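Local coordinates for cobalamin biosynthesis protein CobN (Mycobacterium tuberculosis, PDB 7C6O) that probably serves as the large catalytic subunit of cobaltochelatase, the ligase that inserts cobalt into the corrin ring during cobalamin biosynthesis, at residues A422-H425 / A426-C430; A1207-P1211 / E1212-G1216; Q652-W655 / T656-A660. All blocks are in the same frame, centred on the assembly; numbering follows the deposited sequence. Where two conformers were deposited one is given.

Each of the three contacts lies within one unbroken run of chain, so none closes a long loop. From the N terminus, contact 1 comes first, in helix 420-431. Contact 3 follows, in helix 647-660. Contact 2 is last, where the loop after helix 1187-1203 turns into helix 1211-1226. They stand in series: none nests in another and none crosses. Contacts 2 and 3 are the nearest pair, with centres about 26 Å apart. The centres of contacts 1 and 3 are about 49 Å apart. Contact 1 packs its helix on helix 391-405 and strand 503-507, contact 3 on helices 624-642 and 675-694, and contact 2 on helix 1187-1203.

Contact 1 of 3, residues A422-H425 / A426-C430; sequences ALIH and ALIEC
Ala-422 O receives the backbone N of Ala-426 at 3.0 Å. The methyl of Ala-426 lies close to the same oxygen, with its CB 3.4 Å from Ala-422 O. Leu-423 O takes the next N-H, from Leu-427 N, at 3.0 Å.

These are the i to i+4 bonds of an alpha-helix, here helix 420-431. One apolar face of this helix is buried: the side chain of Leu-423 packs on Ala-395, Val-396 and Leu-399 of helix 391-405, Leu-427 meets Val-507 of strand 503-507, and Tyr-1137 of helix 1136-1157 touches both Ile-424 and Ile-428.

Ile-424 carries most of the side-chain contact within the helix. Ile-424 O accepts Ile-428 N at 2.9 Å, with an N-H...O angle of 162°. Ile-428 has CG1 anti to its own carbonyl carbon (chi1 -66°). This brings Ile-428 CG1 back over the preceding turn, 3.2 Å from Ile-424 O. The CD1 methyl of Ile-428 then comes within 4.4 Å of Ile-424 CG1. On another side of Ile-424, its CD1 meets CD2 of Leu-427 at 4.3 Å. Both of these apolar contacts are loose.

His-425 O accepts Glu-429 N at 3.0 Å and continues the same backbone pattern. The histidine ring serves different neighbours: its NE2 is hydrogen-bonded to Ser-1185 O at the end of helix 1176-1185, and the ring meets Trp-1188 of helix 1187-1203 edge-to-face.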
loop_
_atom_site.group_PDB
_atom_site.type_symbol
_atom_site.label_atom_id
_atom_site.label_comp_id
_atom_site.label_asym_id
_atom_site.label_seq_id
_atom_site.Cartn_x
_atom_site.Cartn_y
_atom_site.Cartn_z
ATOM N N ALA A 422 -1.556 15.995 28.316
ATOM C CA ALA A 422 -2.389 15.482 29.399
ATOM C C ALA A 422 -3.167 14.250 28.958
ATOM O O ALA A 422 -3.290 13.279 29.715
ATOM C CB ALA A 422 -3.343 16.570 29.889
ATOM N N LEU A 423 -3.691 14.269 27.732
ATOM C CA LEU A 423 -4.444 13.125 27.230
ATOM C C LEU A 423 -3.551 11.900 27.091
ATOM O O LEU A 423 -3.886 10.815 27.579
ATOM C CB LEU A 423 -5.093 13.467 25.889
ATOM C CG LEU A 423 -5.899 12.331 25.252
ATOM C CD1 LEU A 423 -7.086 11.962 26.134
ATOM C CD2 LEU A 423 -6.357 12.702 23.848
ATOM N N ILE A 424 -2.403 12.058 26.427
ATOM C CA ILE A 424 -1.557 10.901 26.167
ATOM C C ILE A 424 -0.930 10.390 27.460
ATOM O O ILE A 424 -0.752 9.178 27.631
ATOM C CB ILE A 424 -0.499 11.240 25.094
ATOM C CG1 ILE A 424 0.042 9.960 24.457
ATOM C CG2 ILE A 424 0.629 12.096 25.660
ATOM C CD1 ILE A 424 -0.976 9.248 23.591
ATOM N N HIS A 425 -0.610 11.287 28.400
ATOM C CA HIS A 425 -0.099 10.838 29.692
ATOM C C HIS A 425 -1.151 10.036 30.443
ATOM O O HIS A 425 -0.833 9.032 31.091
ATOM C CB HIS A 425 0.360 12.030 30.531
ATOM C CG HIS A 425 1.577 12.716 29.995
ATOM N ND1 HIS A 425 2.162 13.791 30.628
ATOM C CD2 HIS A 425 2.316 12.485 28.884
ATOM C CE1 HIS A 425 3.212 14.191 29.931
ATOM N NE2 HIS A 425 3.326 13.415 28.868
ATOM N N ALA A 426 -2.412 10.469 30.371
ATOM C CA ALA A 426 -3.487 9.724 31.017
ATOM C C ALA A 426 -3.646 8.341 30.399
ATOM O O ALA A 426 -3.922 7.364 31.105
ATOM C CB ALA A 426 -4.796 10.509 30.924
ATOM N N LEU A 427 -3.470 8.237 29.079
ATOM C CA LEU A 427 -3.569 6.938 28.421
ATOM C C LEU A 427 -2.413 6.029 28.816
ATOM O O LEU A 427 -2.615 4.835 29.065
ATOM C CB LEU A 427 -3.619 7.117 26.904
ATOM C CG LEU A 427 -3.672 5.833 26.076
ATOM C CD1 LEU A 427 -4.861 4.968 26.494
ATOM C CD2 LEU A 427 -3.726 6.147 24.587
ATOM N N ILE A 428 -1.196 6.572 28.885
ATOM C CA ILE A 428 -0.047 5.769 29.298
ATOM C C ILE A 428 -0.242 5.247 30.715
ATOM O O ILE A 428 0.047 4.082 31.012
ATOM C CB ILE A 428 1.248 6.593 29.173
ATOM C CG1 ILE A 428 1.533 6.923 27.706
ATOM C CG2 ILE A 428 2.418 5.847 29.796
ATOM C CD1 ILE A 428 2.580 7.997 27.521
ATOM N N GLU A 429 -0.757 6.096 31.606
ATOM C CA GLU A 429 -0.886 5.721 33.010
ATOM C C GLU A 429 -1.941 4.639 33.215
ATOM O O GLU A 429 -1.753 3.733 34.034
ATOM C CB GLU A 429 -1.214 6.961 33.843
ATOM C CG GLU A 429 -1.679 6.669 35.258
ATOM C CD GLU A 429 -1.988 7.932 36.039
ATOM O OE1 GLU A 429 -1.753 7.945 37.266
ATOM O OE2 GLU A 429 -2.460 8.913 35.425
ATOM N N CYS A 430 -3.049 4.699 32.475
ATOM C CA CYS A 430 -4.179 3.804 32.687
ATOM C C CYS A 430 -4.467 2.907 31.489
ATOM O O CYS A 430 -5.502 2.229 31.475
ATOM C CB CYS A 430 -5.432 4.614 33.035
ATOM S SG CYS A 430 -5.193 5.847 34.339
#

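Contact 2 of 3, residues A1207-P1211 / E1212-G1216; sequences AQPAP and ETLDG
Ala-1210 O accepts Leu-1214 N at 3.1 Å, with an N-H...O angle of 163°. The donor sits nearly along the C=O axis. The same oxygen also takes Thr-1213 N, but the angle there is only 121° and the bond is weak. Pro-1211 O receives Asp-1215 N at 3.0 Å. Together these bonds start helix 1211-1226. Ala-1210 holds the N-cap position, and Pro-1211 opens the first turn, where its lack of an N-H costs no helical bond.

The Asp-1215 carboxylate comes near this turn without bonding to it, its CG 3.3 Å from Pro-1211 O. Its polar partner is Arg-1218, in a salt bridge from OD1 to NH1. Thr-1213 has OG1 anti to its own carbonyl carbon (chi1 -55°), which turns the hydroxyl back toward the cap. Thr-1213 OG1 lies 3.5 Å from Ala-1210 CB.

The packing beyond the cap is between Pro-1209 and Leu-1214. Both leucine methyls come up to the CB-CG bond of the proline, and the side chains meet at a slant. Leu-1214 CD1 meets Pro-1209 CG at 3.7 Å, and its CD2 meets Pro-1209 CB at 3.8 Å. This apolar pair, N' with N4, is a hydrophobic staple. Both side chains also rest on Ala-1201 of helix 1187-1203, and Leu-1214 touches Leu-1198 of that helix.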
loop_
_atom_site.group_PDB
_atom_site.type_symbol
_atom_site.label_atom_id
_atom_site.label_comp_id
_atom_site.label_asym_id
_atom_site.label_seq_id
_atom_site.Cartn_x
_atom_site.Cartn_y
_atom_site.Cartn_z
ATOM N N ALA A 1207 32.686 4.238 19.992
ATOM C CA ALA A 1207 33.932 3.553 20.326
ATOM C C ALA A 1207 34.630 4.163 21.536
ATOM O O ALA A 1207 35.096 3.433 22.418
ATOM C CB ALA A 1207 34.871 3.554 19.117
ATOM N N GLN A 1208 34.733 5.490 21.590
ATOM C CA GLN A 1208 35.520 6.179 22.613
ATOM C C GLN A 1208 34.721 7.318 23.236
ATOM O O GLN A 1208 35.058 8.497 23.066
ATOM C CB GLN A 1208 36.830 6.702 22.023
ATOM C CG GLN A 1208 37.800 5.615 21.615
ATOM C CD GLN A 1208 39.097 6.179 21.078
ATOM O OE1 GLN A 1208 39.101 6.973 20.136
ATOM N NE2 GLN A 1208 40.209 5.781 21.685
ATOM N N PRO A 1209 33.666 7.004 23.981
ATOM C CA PRO A 1209 32.927 8.061 24.675
ATOM C C PRO A 1209 33.722 8.607 25.850
ATOM O O PRO A 1209 34.486 7.891 26.503
ATOM C CB PRO A 1209 31.653 7.353 25.145
ATOM C CG PRO A 1209 32.071 5.938 25.318
ATOM C CD PRO A 1209 33.110 5.667 24.263
ATOM N N ALA A 1210 33.542 9.896 26.109
ATOM C CA ALA A 1210 34.169 10.503 27.271
ATOM C C ALA A 1210 33.527 9.958 28.545
ATOM O O ALA A 1210 32.301 9.838 28.618
ATOM C CB ALA A 1210 34.037 12.023 27.226
ATOM N N PRO A 1211 34.327 9.601 29.555
ATOM C CA PRO A 1211 33.736 9.112 30.814
ATOM C C PRO A 1211 32.749 10.082 31.442
ATOM O O PRO A 1211 31.713 9.646 31.961
ATOM C CB PRO A 1211 34.964 8.886 31.704
ATOM C CG PRO A 1211 36.067 8.601 30.742
ATOM C CD PRO A 1211 35.795 9.469 29.544
ATOM N N GLU A 1212 33.038 11.387 31.408
ATOM C CA GLU A 1212 32.107 12.366 31.965
ATOM C C GLU A 1212 30.775 12.343 31.224
ATOM O O GLU A 1212 29.713 12.529 31.831
ATOM C CB GLU A 1212 32.718 13.768 31.918
ATOM C CG GLU A 1212 31.794 14.859 32.460
ATOM C CD GLU A 1212 32.320 16.263 32.224
ATOM O OE1 GLU A 1212 33.519 16.413 31.913
ATOM O OE2 GLU A 1212 31.526 17.220 32.348
ATOM N N THR A 1213 30.813 12.117 29.909
ATOM C CA THR A 1213 29.582 12.072 29.128
ATOM C C THR A 1213 28.738 10.855 29.493
ATOM O O THR A 1213 27.516 10.963 29.642
ATOM C CB THR A 1213 29.918 12.081 27.635
ATOM O OG1 THR A 1213 30.731 13.225 27.343
ATOM C CG2 THR A 1213 28.646 12.147 26.789
ATOM N N LEU A 1214 29.370 9.688 29.650
ATOM C CA LEU A 1214 28.623 8.508 30.076
ATOM C C LEU A 1214 28.027 8.704 31.467
ATOM O O LEU A 1214 26.891 8.288 31.728
ATOM C CB LEU A 1214 29.520 7.270 30.041
ATOM C CG LEU A 1214 30.041 6.831 28.671
ATOM C CD1 LEU A 1214 30.753 5.490 28.776
ATOM C CD2 LEU A 1214 28.915 6.761 27.652
ATOM N N ASP A 1215 28.776 9.344 32.372
ATOM C CA ASP A 1215 28.239 9.636 33.699
ATOM C C ASP A 1215 27.008 10.527 33.609
ATOM O O ASP A 1215 26.032 10.329 34.342
ATOM C CB ASP A 1215 29.309 10.291 34.576
ATOM C CG ASP A 1215 30.427 9.336 34.954
ATOM O OD1 ASP A 1215 30.202 8.108 34.924
ATOM O OD2 ASP A 1215 31.531 9.815 35.290
ATOM N N GLY A 1216 27.036 11.518 32.716
ATOM C CA GLY A 1216 25.861 12.349 32.513
ATOM C C GLY A 1216 24.673 11.554 32.004
ATOM O O GLY A 1216 23.538 11.773 32.432
#

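Contact 3 of 3, residues Q652-W655 / T656-A660; sequences QQIW and TLIRA
Trp-655 and Arg-659 lie side by side, one turn apart on the last turns of helix 647-660. Regular i to i+4 bonds of an alpha-helix hold the backbone. Arg-659 N gives its hydrogen to Trp-655 O at 2.9 Å, with an N-H...O angle of 166°.

The tight part is the apolar side. Ile-658 CD1 meets Ile-654 CG2 at 3.8 Å, and the two side chains cross at a slant. Ile-658 CG2 comes more loosely to Trp-655 CZ3, at 4.2 Å. Ile-654 and Leu-657 both touch Leu-632 of helix 624-642, and Ile-654 also meets Leu-682 of helix 675-694.

The other side is looser and more polar. Gln-652 and Gln-653 are exposed, and their CB atoms point away from 656-660. Thr-656 is exposed too, with its OG1 3.0 Å from Gln-652 O.

The tryptophan spans the two sides. Its CG is anti to the backbone N (chi1 -172°), and the indole reaches along the helix toward Arg-659. Phe-678 touches the indole as well, and Arg-672 makes a cation-pi contact with it. The chain of Arg-659 folds twice past CG. Its guanidinium is nearly parallel to the indole, within 9°, but lies beyond it, with NH1 in a salt bridge to Asp-664 OD2. The methylenes CG and CD make the contact with the ring. Arg-659 CG forms a CH-pi contact over one face, 3.8 Å from the centroid of the five-membered ring of Trp-655.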
loop_
_atom_site.group_PDB
_atom_site.type_symbol
_atom_site.label_atom_id
_atom_site.label_comp_id
_atom_site.label_asym_id
_atom_site.label_seq_id
_atom_site.Cartn_x
_atom_site.Cartn_y
_atom_site.Cartn_z
ATOM N N GLN A 652 43.577 27.992 4.039
ATOM C CA GLN A 652 43.910 27.482 5.365
ATOM C C GLN A 652 42.761 27.695 6.342
ATOM O O GLN A 652 42.463 26.815 7.159
ATOM C CB GLN A 652 45.184 28.147 5.889
ATOM C CG GLN A 652 46.458 27.720 5.179
ATOM C CD GLN A 652 47.701 28.369 5.763
ATOM O OE1 GLN A 652 47.629 29.107 6.746
ATOM N NE2 GLN A 652 48.850 28.097 5.156
ATOM N N GLN A 653 42.115 28.865 6.283
ATOM C CA GLN A 653 40.950 29.111 7.132
ATOM C C GLN A 653 39.850 28.094 6.866
ATOM O O GLN A 653 39.220 27.587 7.804
ATOM C CB GLN A 653 40.410 30.521 6.904
ATOM C CG GLN A 653 41.276 31.644 7.433
ATOM C CD GLN A 653 40.606 32.995 7.267
ATOM O OE1 GLN A 653 39.513 33.227 7.784
ATOM N NE2 GLN A 653 41.251 33.889 6.525
ATOM N N ILE A 654 39.596 27.796 5.592
ATOM C CA ILE A 654 38.540 26.852 5.239
ATOM C C ILE A 654 38.902 25.449 5.701
ATOM O O ILE A 654 38.060 24.723 6.245
ATOM C CB ILE A 654 38.267 26.906 3.724
ATOM C CG1 ILE A 654 37.618 28.242 3.350
ATOM C CG2 ILE A 654 37.396 25.733 3.284
ATOM C CD1 ILE A 654 37.442 28.446 1.854
ATOM N N TRP A 655 40.162 25.044 5.505
ATOM C CA TRP A 655 40.571 23.707 5.922
ATOM C C TRP A 655 40.535 23.567 7.438
ATOM O O TRP A 655 40.127 22.524 7.962
ATOM C CB TRP A 655 41.966 23.382 5.389
ATOM C CG TRP A 655 42.339 21.957 5.629
ATOM C CD1 TRP A 655 43.345 21.492 6.424
ATOM C CD2 TRP A 655 41.680 20.803 5.098
ATOM N NE1 TRP A 655 43.362 20.119 6.408
ATOM C CE2 TRP A 655 42.349 19.671 5.602
ATOM C CE3 TRP A 655 40.595 20.616 4.238
ATOM C CZ2 TRP A 655 41.967 18.375 5.277
ATOM C CZ3 TRP A 655 40.217 19.326 3.915
ATOM C CH2 TRP A 655 40.903 18.223 4.431
ATOM N N THR A 656 40.958 24.611 8.155
ATOM C CA THR A 656 40.857 24.604 9.611
ATOM C C THR A 656 39.413 24.413 10.058
ATOM O O THR A 656 39.128 23.604 10.947
ATOM C CB THR A 656 41.433 25.903 10.177
ATOM O OG1 THR A 656 42.858 25.902 10.022
ATOM C CG2 THR A 656 41.079 26.054 11.650
ATOM N N LEU A 657 38.483 25.142 9.437
ATOM C CA LEU A 657 37.074 25.004 9.795
ATOM C C LEU A 657 36.555 23.608 9.471
ATOM O O LEU A 657 35.881 22.979 10.295
ATOM C CB LEU A 657 36.241 26.067 9.078
ATOM C CG LEU A 657 34.725 25.963 9.269
ATOM C CD1 LEU A 657 34.353 25.956 10.750
ATOM C CD2 LEU A 657 34.026 27.101 8.549
ATOM N N ILE A 658 36.863 23.108 8.271
ATOM C CA ILE A 658 36.403 21.781 7.861
ATOM C C ILE A 658 36.894 20.719 8.838
ATOM O O ILE A 658 36.130 19.849 9.274
ATOM C CB ILE A 658 36.855 21.480 6.420
ATOM C CG1 ILE A 658 36.025 22.290 5.419
ATOM C CG2 ILE A 658 36.758 19.987 6.116
ATOM C CD1 ILE A 658 36.483 22.150 3.973
ATOM N N ARG A 659 38.175 20.784 9.210
ATOM C CA ARG A 659 38.723 19.806 10.145
ATOM C C ARG A 659 38.127 19.975 11.537
ATOM O O ARG A 659 37.757 18.989 12.183
ATOM C CB ARG A 659 40.248 19.928 10.198
ATOM C CG ARG A 659 40.961 19.427 8.949
ATOM C CD ARG A 659 41.066 17.910 8.944
ATOM N NE ARG A 659 42.083 17.439 9.881
ATOM C CZ ARG A 659 42.242 16.169 10.240
ATOM N NH1 ARG A 659 41.445 15.231 9.743
ATOM N NH2 ARG A 659 43.197 15.834 11.098
ATOM N N ALA A 660 38.014 21.219 12.009
ATOM C CA ALA A 660 37.530 21.457 13.366
ATOM C C ALA A 660 36.077 21.022 13.529
ATOM O O ALA A 660 35.689 20.524 14.593
ATOM C CB ALA A 660 37.694 22.934 13.728
#